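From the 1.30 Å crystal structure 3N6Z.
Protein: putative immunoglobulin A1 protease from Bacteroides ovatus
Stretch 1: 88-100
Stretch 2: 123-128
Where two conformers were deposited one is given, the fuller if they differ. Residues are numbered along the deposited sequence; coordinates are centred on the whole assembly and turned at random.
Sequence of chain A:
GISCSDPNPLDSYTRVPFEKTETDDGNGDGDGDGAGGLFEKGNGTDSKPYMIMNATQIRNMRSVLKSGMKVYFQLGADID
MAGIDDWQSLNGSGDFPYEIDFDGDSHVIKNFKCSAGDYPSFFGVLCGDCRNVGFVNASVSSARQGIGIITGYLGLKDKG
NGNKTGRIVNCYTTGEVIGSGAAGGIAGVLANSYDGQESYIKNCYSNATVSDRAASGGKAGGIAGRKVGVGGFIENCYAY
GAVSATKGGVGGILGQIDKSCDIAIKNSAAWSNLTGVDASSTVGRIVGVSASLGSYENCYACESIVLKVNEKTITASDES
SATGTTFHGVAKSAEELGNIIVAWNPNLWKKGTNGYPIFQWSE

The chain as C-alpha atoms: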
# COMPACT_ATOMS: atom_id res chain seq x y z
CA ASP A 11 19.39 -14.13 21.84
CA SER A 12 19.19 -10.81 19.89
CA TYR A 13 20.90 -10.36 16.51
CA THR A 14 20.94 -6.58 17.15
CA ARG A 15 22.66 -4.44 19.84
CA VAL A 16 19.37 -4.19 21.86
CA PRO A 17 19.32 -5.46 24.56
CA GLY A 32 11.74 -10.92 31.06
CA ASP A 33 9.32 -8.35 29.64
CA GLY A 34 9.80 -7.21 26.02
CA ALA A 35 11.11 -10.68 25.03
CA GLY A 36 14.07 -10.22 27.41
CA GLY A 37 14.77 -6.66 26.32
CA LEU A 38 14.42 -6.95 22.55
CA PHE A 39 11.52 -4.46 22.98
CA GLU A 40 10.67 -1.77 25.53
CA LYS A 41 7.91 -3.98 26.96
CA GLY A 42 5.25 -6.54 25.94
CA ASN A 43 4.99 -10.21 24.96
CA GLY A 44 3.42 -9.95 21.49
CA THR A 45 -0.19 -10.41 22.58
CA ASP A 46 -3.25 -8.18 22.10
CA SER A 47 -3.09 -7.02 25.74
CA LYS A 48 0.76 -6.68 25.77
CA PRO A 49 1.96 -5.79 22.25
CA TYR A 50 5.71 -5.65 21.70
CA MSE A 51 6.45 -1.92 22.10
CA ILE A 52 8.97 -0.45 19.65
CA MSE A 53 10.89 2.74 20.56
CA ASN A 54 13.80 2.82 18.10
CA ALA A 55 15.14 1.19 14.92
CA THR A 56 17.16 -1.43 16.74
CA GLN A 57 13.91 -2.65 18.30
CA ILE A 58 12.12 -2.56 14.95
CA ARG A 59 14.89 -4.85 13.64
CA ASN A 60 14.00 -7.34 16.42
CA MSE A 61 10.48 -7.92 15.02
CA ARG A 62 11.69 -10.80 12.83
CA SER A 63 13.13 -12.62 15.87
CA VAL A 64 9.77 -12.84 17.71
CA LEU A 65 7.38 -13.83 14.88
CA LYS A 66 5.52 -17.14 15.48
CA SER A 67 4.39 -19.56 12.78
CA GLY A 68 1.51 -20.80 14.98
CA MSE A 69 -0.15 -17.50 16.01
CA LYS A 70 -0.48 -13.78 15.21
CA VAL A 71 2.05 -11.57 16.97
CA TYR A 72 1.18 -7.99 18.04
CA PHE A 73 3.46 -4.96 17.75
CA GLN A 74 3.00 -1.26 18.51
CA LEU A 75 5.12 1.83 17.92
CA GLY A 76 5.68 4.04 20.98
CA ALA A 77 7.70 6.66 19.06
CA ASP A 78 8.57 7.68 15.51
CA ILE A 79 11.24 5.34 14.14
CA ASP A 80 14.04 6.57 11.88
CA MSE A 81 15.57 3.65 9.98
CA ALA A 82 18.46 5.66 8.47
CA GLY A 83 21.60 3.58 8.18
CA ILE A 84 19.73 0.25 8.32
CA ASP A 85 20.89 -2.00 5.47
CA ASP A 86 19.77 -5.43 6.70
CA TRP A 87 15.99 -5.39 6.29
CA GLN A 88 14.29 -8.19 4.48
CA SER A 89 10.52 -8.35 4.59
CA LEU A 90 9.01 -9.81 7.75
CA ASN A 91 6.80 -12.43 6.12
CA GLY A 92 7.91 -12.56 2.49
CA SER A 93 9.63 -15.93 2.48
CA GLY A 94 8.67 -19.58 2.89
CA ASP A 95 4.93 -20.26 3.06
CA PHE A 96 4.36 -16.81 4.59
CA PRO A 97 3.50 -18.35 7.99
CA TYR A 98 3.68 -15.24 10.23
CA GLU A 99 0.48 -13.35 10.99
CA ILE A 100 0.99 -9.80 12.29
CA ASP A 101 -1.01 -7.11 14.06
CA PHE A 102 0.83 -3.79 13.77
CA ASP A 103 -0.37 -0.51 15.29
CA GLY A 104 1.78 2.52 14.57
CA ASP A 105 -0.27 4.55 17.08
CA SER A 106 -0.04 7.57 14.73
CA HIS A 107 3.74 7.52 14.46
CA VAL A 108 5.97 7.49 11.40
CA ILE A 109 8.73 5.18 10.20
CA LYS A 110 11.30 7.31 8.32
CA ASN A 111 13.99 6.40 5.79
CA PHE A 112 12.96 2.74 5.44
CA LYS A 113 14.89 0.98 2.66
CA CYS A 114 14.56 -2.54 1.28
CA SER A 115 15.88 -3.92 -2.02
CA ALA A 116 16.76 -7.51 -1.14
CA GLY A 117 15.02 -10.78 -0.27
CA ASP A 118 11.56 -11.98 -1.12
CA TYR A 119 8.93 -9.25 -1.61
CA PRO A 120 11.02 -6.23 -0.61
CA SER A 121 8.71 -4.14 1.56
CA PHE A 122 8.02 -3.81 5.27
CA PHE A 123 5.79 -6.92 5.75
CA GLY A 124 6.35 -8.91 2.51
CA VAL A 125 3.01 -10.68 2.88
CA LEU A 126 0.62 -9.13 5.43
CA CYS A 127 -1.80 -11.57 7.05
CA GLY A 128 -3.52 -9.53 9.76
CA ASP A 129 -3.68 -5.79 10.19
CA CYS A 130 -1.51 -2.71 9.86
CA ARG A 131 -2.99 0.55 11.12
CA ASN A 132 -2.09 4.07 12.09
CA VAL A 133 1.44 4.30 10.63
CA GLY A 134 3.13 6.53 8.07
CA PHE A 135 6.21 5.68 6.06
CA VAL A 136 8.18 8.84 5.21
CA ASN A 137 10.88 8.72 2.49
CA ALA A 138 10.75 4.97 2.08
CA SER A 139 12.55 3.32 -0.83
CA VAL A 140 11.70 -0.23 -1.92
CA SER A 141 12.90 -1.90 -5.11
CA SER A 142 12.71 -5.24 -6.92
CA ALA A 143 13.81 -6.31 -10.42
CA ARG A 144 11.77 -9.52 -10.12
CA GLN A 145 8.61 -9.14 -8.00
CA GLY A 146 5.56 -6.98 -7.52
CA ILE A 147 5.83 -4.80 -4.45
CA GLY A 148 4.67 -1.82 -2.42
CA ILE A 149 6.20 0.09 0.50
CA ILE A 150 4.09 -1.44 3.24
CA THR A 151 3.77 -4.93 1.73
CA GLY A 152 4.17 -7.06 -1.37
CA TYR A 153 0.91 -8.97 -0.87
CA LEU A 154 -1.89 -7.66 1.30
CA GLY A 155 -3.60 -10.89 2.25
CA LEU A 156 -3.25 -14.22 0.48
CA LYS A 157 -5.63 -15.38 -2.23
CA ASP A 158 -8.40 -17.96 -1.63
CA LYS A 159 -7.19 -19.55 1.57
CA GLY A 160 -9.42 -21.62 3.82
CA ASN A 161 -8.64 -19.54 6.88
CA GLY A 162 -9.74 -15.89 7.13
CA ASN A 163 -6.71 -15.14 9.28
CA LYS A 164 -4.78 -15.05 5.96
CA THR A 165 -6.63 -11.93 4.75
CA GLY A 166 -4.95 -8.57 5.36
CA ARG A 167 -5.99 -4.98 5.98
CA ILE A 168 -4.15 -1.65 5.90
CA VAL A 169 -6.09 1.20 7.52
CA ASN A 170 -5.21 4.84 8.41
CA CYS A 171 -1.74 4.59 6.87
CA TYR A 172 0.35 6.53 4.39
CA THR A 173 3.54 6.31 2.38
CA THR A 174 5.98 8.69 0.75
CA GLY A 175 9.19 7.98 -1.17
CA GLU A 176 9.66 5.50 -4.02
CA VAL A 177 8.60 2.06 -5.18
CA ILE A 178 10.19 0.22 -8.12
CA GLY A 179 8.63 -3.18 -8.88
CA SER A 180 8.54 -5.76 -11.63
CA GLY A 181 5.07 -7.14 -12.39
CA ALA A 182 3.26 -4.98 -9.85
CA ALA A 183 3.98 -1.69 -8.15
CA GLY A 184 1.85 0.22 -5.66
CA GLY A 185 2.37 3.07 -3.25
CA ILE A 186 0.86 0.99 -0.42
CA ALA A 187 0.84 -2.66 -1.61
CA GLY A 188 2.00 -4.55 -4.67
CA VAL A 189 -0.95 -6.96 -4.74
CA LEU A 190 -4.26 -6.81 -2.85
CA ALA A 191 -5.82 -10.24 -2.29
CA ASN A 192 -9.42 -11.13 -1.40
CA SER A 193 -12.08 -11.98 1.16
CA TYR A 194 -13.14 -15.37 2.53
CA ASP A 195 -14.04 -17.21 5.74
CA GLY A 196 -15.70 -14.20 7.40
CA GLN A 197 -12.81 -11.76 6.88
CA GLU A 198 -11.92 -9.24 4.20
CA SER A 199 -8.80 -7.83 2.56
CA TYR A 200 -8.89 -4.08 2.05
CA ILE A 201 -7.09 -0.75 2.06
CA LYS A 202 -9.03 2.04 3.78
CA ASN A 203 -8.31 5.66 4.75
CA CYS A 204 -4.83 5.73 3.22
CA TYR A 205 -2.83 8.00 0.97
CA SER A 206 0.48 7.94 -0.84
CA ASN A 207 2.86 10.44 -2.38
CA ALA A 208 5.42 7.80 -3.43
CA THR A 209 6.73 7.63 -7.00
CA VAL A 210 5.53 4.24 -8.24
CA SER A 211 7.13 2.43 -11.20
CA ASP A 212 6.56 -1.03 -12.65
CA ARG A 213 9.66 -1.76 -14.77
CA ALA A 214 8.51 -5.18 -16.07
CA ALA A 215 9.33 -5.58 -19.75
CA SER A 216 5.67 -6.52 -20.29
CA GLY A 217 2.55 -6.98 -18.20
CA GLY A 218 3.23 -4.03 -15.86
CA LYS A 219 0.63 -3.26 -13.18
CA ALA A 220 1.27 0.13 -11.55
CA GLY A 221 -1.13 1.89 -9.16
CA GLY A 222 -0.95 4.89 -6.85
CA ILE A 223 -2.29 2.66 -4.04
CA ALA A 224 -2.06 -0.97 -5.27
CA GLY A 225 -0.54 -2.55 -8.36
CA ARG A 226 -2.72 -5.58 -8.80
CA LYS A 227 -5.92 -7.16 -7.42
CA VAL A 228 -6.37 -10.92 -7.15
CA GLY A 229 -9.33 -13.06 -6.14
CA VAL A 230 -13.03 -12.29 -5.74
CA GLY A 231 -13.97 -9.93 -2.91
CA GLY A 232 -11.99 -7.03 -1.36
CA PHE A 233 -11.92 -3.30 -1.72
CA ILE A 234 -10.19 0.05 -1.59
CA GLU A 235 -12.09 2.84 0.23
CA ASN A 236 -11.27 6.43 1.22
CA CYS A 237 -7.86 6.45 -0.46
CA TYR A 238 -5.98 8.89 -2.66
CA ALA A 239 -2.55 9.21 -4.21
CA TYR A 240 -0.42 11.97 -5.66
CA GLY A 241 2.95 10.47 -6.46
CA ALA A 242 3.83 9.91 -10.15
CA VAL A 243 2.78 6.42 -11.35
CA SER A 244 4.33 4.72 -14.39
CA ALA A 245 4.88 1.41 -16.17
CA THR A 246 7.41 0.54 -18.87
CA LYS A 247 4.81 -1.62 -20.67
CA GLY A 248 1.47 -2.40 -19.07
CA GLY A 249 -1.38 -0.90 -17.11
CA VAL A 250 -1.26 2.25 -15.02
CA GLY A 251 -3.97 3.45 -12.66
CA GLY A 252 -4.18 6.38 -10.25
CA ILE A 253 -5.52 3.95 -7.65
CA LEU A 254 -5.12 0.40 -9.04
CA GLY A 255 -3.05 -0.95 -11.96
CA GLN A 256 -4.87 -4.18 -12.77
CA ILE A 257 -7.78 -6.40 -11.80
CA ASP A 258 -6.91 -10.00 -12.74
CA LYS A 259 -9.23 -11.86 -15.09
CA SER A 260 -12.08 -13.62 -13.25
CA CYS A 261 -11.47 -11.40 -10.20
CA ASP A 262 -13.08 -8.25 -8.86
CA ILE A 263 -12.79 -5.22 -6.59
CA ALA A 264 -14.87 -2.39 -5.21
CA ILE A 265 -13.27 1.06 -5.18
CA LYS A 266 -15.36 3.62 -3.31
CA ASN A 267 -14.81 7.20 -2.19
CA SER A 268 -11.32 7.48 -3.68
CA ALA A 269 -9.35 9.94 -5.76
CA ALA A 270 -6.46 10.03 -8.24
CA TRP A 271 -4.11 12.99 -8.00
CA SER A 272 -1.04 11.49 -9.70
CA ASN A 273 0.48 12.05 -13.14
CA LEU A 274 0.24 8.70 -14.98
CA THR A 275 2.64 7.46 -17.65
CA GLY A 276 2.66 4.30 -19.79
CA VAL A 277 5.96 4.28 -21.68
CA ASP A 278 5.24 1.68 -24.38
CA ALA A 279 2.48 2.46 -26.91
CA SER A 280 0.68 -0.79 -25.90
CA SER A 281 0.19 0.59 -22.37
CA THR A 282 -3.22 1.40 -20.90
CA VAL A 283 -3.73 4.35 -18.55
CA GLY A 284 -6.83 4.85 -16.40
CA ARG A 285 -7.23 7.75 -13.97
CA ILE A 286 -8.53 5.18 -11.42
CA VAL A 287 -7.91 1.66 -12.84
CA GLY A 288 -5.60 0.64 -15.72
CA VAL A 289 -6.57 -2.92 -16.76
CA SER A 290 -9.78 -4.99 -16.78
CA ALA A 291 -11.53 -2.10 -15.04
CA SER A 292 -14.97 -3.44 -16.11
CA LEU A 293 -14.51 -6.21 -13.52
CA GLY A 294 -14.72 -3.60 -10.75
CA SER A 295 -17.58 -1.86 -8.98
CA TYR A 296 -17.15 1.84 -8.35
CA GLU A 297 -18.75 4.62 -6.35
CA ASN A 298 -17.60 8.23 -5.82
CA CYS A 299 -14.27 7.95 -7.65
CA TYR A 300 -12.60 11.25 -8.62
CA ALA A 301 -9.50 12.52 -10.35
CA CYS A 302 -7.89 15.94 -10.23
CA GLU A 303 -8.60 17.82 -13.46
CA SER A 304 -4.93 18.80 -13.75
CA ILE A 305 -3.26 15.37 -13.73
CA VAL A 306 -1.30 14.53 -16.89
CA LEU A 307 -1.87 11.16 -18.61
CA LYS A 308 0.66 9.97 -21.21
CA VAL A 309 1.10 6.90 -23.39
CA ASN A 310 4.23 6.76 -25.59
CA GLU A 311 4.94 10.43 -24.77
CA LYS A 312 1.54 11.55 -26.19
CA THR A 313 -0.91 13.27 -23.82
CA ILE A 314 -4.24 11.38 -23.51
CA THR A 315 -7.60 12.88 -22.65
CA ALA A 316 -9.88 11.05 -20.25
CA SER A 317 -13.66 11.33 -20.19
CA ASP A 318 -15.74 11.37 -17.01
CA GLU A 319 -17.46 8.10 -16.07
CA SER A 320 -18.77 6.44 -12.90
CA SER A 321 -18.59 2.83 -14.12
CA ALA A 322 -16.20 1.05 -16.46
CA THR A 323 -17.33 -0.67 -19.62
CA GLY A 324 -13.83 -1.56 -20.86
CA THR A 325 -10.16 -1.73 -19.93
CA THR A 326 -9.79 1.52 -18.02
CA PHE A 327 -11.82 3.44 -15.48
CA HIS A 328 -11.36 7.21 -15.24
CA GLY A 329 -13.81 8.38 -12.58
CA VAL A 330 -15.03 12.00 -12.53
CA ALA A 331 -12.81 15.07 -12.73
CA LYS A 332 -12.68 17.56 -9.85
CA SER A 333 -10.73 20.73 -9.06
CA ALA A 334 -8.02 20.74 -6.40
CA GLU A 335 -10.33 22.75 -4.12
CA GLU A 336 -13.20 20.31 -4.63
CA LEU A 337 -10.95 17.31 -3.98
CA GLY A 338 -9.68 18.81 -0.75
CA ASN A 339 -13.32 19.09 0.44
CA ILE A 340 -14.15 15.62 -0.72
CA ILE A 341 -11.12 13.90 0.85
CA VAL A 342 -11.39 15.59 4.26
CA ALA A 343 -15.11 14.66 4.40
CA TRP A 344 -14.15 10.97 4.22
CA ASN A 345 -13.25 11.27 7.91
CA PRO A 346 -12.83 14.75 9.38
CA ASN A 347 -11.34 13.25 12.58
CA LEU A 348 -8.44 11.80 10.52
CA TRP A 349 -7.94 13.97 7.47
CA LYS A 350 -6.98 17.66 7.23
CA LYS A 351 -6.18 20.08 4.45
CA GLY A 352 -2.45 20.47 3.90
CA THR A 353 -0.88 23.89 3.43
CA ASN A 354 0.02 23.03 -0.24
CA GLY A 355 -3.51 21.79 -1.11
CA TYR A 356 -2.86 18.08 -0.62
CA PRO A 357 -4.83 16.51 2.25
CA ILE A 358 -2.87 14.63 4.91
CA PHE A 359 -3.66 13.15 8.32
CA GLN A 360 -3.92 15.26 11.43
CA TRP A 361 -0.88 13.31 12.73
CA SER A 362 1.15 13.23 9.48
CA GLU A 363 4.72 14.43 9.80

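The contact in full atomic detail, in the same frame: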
# COMPACT_ATOMS: atom_id res chain seq x y z
N GLN A 88 15.05 -7.44 5.47
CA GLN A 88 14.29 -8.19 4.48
C GLN A 88 12.88 -8.30 5.06
O GLN A 88 12.66 -8.24 6.26
CB GLN A 88 14.95 -9.54 4.17
CG GLN A 88 16.35 -9.36 3.55
CD GLN A 88 17.00 -10.67 3.12
OE1 GLN A 88 16.40 -11.73 3.22
NE2 GLN A 88 18.21 -10.57 2.61
N SER A 89 11.90 -8.42 4.17
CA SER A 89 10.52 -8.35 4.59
C SER A 89 10.16 -9.36 5.67
O SER A 89 10.70 -10.48 5.68
CB SER A 89 9.59 -8.46 3.40
OG SER A 89 9.61 -9.76 2.86
N LEU A 90 9.29 -8.97 6.58
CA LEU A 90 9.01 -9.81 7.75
C LEU A 90 8.44 -11.17 7.42
O LEU A 90 8.81 -12.16 8.05
CB LEU A 90 8.08 -9.05 8.71
CG LEU A 90 8.70 -7.83 9.38
CD1 LEU A 90 7.66 -6.87 9.90
CD2 LEU A 90 9.64 -8.31 10.50
N ASN A 91 7.53 -11.19 6.43
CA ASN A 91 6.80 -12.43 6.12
C ASN A 91 6.80 -12.75 4.64
O ASN A 91 5.88 -13.40 4.14
CB ASN A 91 5.37 -12.34 6.64
CG ASN A 91 4.63 -13.68 6.61
OD1 ASN A 91 5.20 -14.72 6.99
ND2 ASN A 91 3.38 -13.65 6.17
N GLY A 92 7.85 -12.32 3.93
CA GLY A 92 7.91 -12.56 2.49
C GLY A 92 8.43 -13.88 2.01
O GLY A 92 8.30 -14.19 0.83
N SER A 93 9.02 -14.66 2.90
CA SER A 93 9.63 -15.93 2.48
C SER A 93 8.85 -17.17 2.95
O SER A 93 7.83 -17.07 3.67
CB SER A 93 11.07 -15.96 2.93
OG SER A 93 11.18 -16.01 4.33
N GLY A 94 9.31 -18.34 2.51
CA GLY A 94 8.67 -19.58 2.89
C GLY A 94 7.23 -19.59 2.43
O GLY A 94 6.89 -19.04 1.38
N ASP A 95 6.38 -20.18 3.26
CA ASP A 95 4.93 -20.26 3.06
C ASP A 95 4.22 -19.10 3.75
O ASP A 95 3.04 -19.21 4.06
CB ASP A 95 4.35 -21.62 3.54
CG ASP A 95 4.56 -21.90 5.03
OD1 ASP A 95 5.67 -21.65 5.52
OD2 ASP A 95 3.62 -22.43 5.71
N PHE A 96 4.96 -18.03 4.04
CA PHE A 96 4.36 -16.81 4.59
C PHE A 96 3.61 -17.11 5.91
O PHE A 96 2.48 -16.64 6.10
CB PHE A 96 3.39 -16.16 3.56
CG PHE A 96 3.85 -16.25 2.14
CD1 PHE A 96 5.01 -15.61 1.72
CD2 PHE A 96 3.13 -16.99 1.21
CE1 PHE A 96 5.44 -15.70 0.42
CE2 PHE A 96 3.57 -17.08 -0.10
CZ PHE A 96 4.72 -16.41 -0.49
N PRO A 97 4.25 -17.82 6.84
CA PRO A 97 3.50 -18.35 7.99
C PRO A 97 3.18 -17.37 9.13
O PRO A 97 2.44 -17.73 10.03
CB PRO A 97 4.45 -19.45 8.52
CG PRO A 97 5.83 -18.85 8.29
CD PRO A 97 5.66 -18.29 6.87
N TYR A 98 3.75 -16.16 9.09
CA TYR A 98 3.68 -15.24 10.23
C TYR A 98 2.58 -14.22 10.08
O TYR A 98 2.72 -13.28 9.29
CB TYR A 98 5.02 -14.51 10.34
CG TYR A 98 6.22 -15.41 10.53
CD1 TYR A 98 6.24 -16.38 11.52
CD2 TYR A 98 7.33 -15.28 9.73
CE1 TYR A 98 7.35 -17.19 11.71
CE2 TYR A 98 8.44 -16.06 9.91
CZ TYR A 98 8.46 -17.02 10.90
OH TYR A 98 9.56 -17.81 11.12
N GLU A 99 1.53 -14.34 10.91
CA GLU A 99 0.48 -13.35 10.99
C GLU A 99 0.92 -12.22 11.93
O GLU A 99 1.59 -12.47 12.95
CB GLU A 99 -0.82 -13.97 11.49
CG GLU A 99 -1.38 -15.03 10.55
CD GLU A 99 -2.47 -15.87 11.17
OE1 GLU A 99 -3.21 -15.33 12.04
OE2 GLU A 99 -2.60 -17.04 10.77
N ILE A 100 0.52 -11.00 11.59
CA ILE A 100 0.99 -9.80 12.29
C ILE A 100 -0.13 -8.81 12.51
O ILE A 100 -0.96 -8.58 11.63
CB ILE A 100 2.14 -9.11 11.51
CG1 ILE A 100 3.36 -10.02 11.39
CG2 ILE A 100 2.51 -7.75 12.15
CD1 ILE A 100 4.41 -9.55 10.37
N PHE A 123 6.38 -5.65 5.30
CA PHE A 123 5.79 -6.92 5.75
C PHE A 123 6.04 -8.09 4.80
O PHE A 123 5.95 -9.25 5.25
CB PHE A 123 4.29 -6.80 6.00
CG PHE A 123 3.93 -5.88 7.11
CD1 PHE A 123 4.23 -6.18 8.42
CD2 PHE A 123 3.31 -4.67 6.85
CE1 PHE A 123 3.92 -5.31 9.45
CE2 PHE A 123 2.97 -3.80 7.86
CZ PHE A 123 3.27 -4.13 9.17
N GLY A 124 6.23 -7.83 3.49
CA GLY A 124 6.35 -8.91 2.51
C GLY A 124 4.99 -9.45 2.09
O GLY A 124 4.51 -9.14 0.99
N VAL A 125 4.38 -10.19 3.00
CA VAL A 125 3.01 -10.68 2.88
C VAL A 125 2.34 -10.37 4.22
O VAL A 125 2.78 -10.91 5.24
CB VAL A 125 2.92 -12.19 2.56
CG1 VAL A 125 1.45 -12.67 2.63
CG2 VAL A 125 3.58 -12.49 1.19
N LEU A 126 1.32 -9.52 4.21
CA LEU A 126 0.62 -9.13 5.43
C LEU A 126 -0.67 -9.95 5.60
O LEU A 126 -1.62 -9.78 4.81
CB LEU A 126 0.33 -7.63 5.47
CG LEU A 126 -0.39 -7.16 6.75
CD1 LEU A 126 0.33 -7.55 8.06
CD2 LEU A 126 -0.64 -5.65 6.69
N CYS A 127 -0.66 -10.81 6.62
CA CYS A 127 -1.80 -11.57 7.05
C CYS A 127 -2.11 -11.06 8.45
O CYS A 127 -1.34 -11.26 9.36
CB CYS A 127 -1.53 -13.07 7.05
SG CYS A 127 -1.09 -13.75 5.46
N GLY A 128 -3.21 -10.32 8.56
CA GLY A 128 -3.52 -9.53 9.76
C GLY A 128 -3.82 -8.10 9.42
O GLY A 128 -4.51 -7.81 8.44
O HOH W 1 1.88 -11.03 8.03

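The two stretches meet as an irregular loop laid along a short, buried segment, held by three direct hydrogen bonds, one bridging water and a set of apolar side-chain contacts. Residues 88-100 are mostly loop, whereas 125-126 lie in a strand. The backbones approach at both ends of the contact: Gly-92 CA lies 4.0 Å from Gly-124 CA, and Ile-100 pairs with Gly-128 in a parallel bridge, CA to CA 5.2 Å.

Between these ends the loop swings outward. Ser-93 to Phe-96 form a type II' turn, closed by Phe-96 N to Ser-93 O at 3.0 Å. Gly-94, at positive phi, sits in this turn; Ser-93, Gly-94 and Asp-95 do not touch the second stretch.

Asn-91 is the polar hub. Its backbone N donates to Phe-123 O at 2.8 Å. Its side-chain ND2 donates to Val-125 O at 3.0 Å and to Phe-96 O at 3.1 Å. Its OD1 accepts from Tyr-98 N at 2.9 Å. One amide group thus ties the loop to itself across the turn and to the strand beside it.

Water 1 extends this network. Its oxygen lies 2.7 Å from Tyr-98 O and 2.9 Å from Val-125 O, and accepts from Cys-127 N at 2.9 Å. It fills the gap where the two backbones are too far apart to bond directly.

Further along, the two stretches bond directly. Ile-100 N donates to Cys-127 O at 2.9 Å, with a nearly straight geometry. Two CA-H...O contacts flank it: Glu-99 CA to Cys-127 O at 3.2 Å and Gly-128 CA to Ile-100 O at 3.3 Å.

Glycines allow the close backbone approach. A CB on Gly-124 would clash with Ser-89 OG and Gly-92 N; as it is, Ser-89 OG lies 3.4 Å from Gly-124 CA. A CB on Gly-128 would run into Ile-100 O, and its backbone angles call for glycine in any case.

The apolar contacts form two groups. In one, Val-125 points toward the loop and sets its CG2 over a face of the Phe-96 ring, 3.9 Å from the ring centroid, in a CH-pi contact. In the other, the CA-to-CB bond of Phe-123 points away, but its ring end comes nearer. Its CD1 meets Leu-90 CD1 at 3.8 Å and Ile-100 CD1 at 3.9 Å. Leu-126 CD1 adds a looser contact with Ile-100 CB at 4.2 Å. The second group is buried; in the first, Phe-96 stays partly exposed while covering buried Val-125.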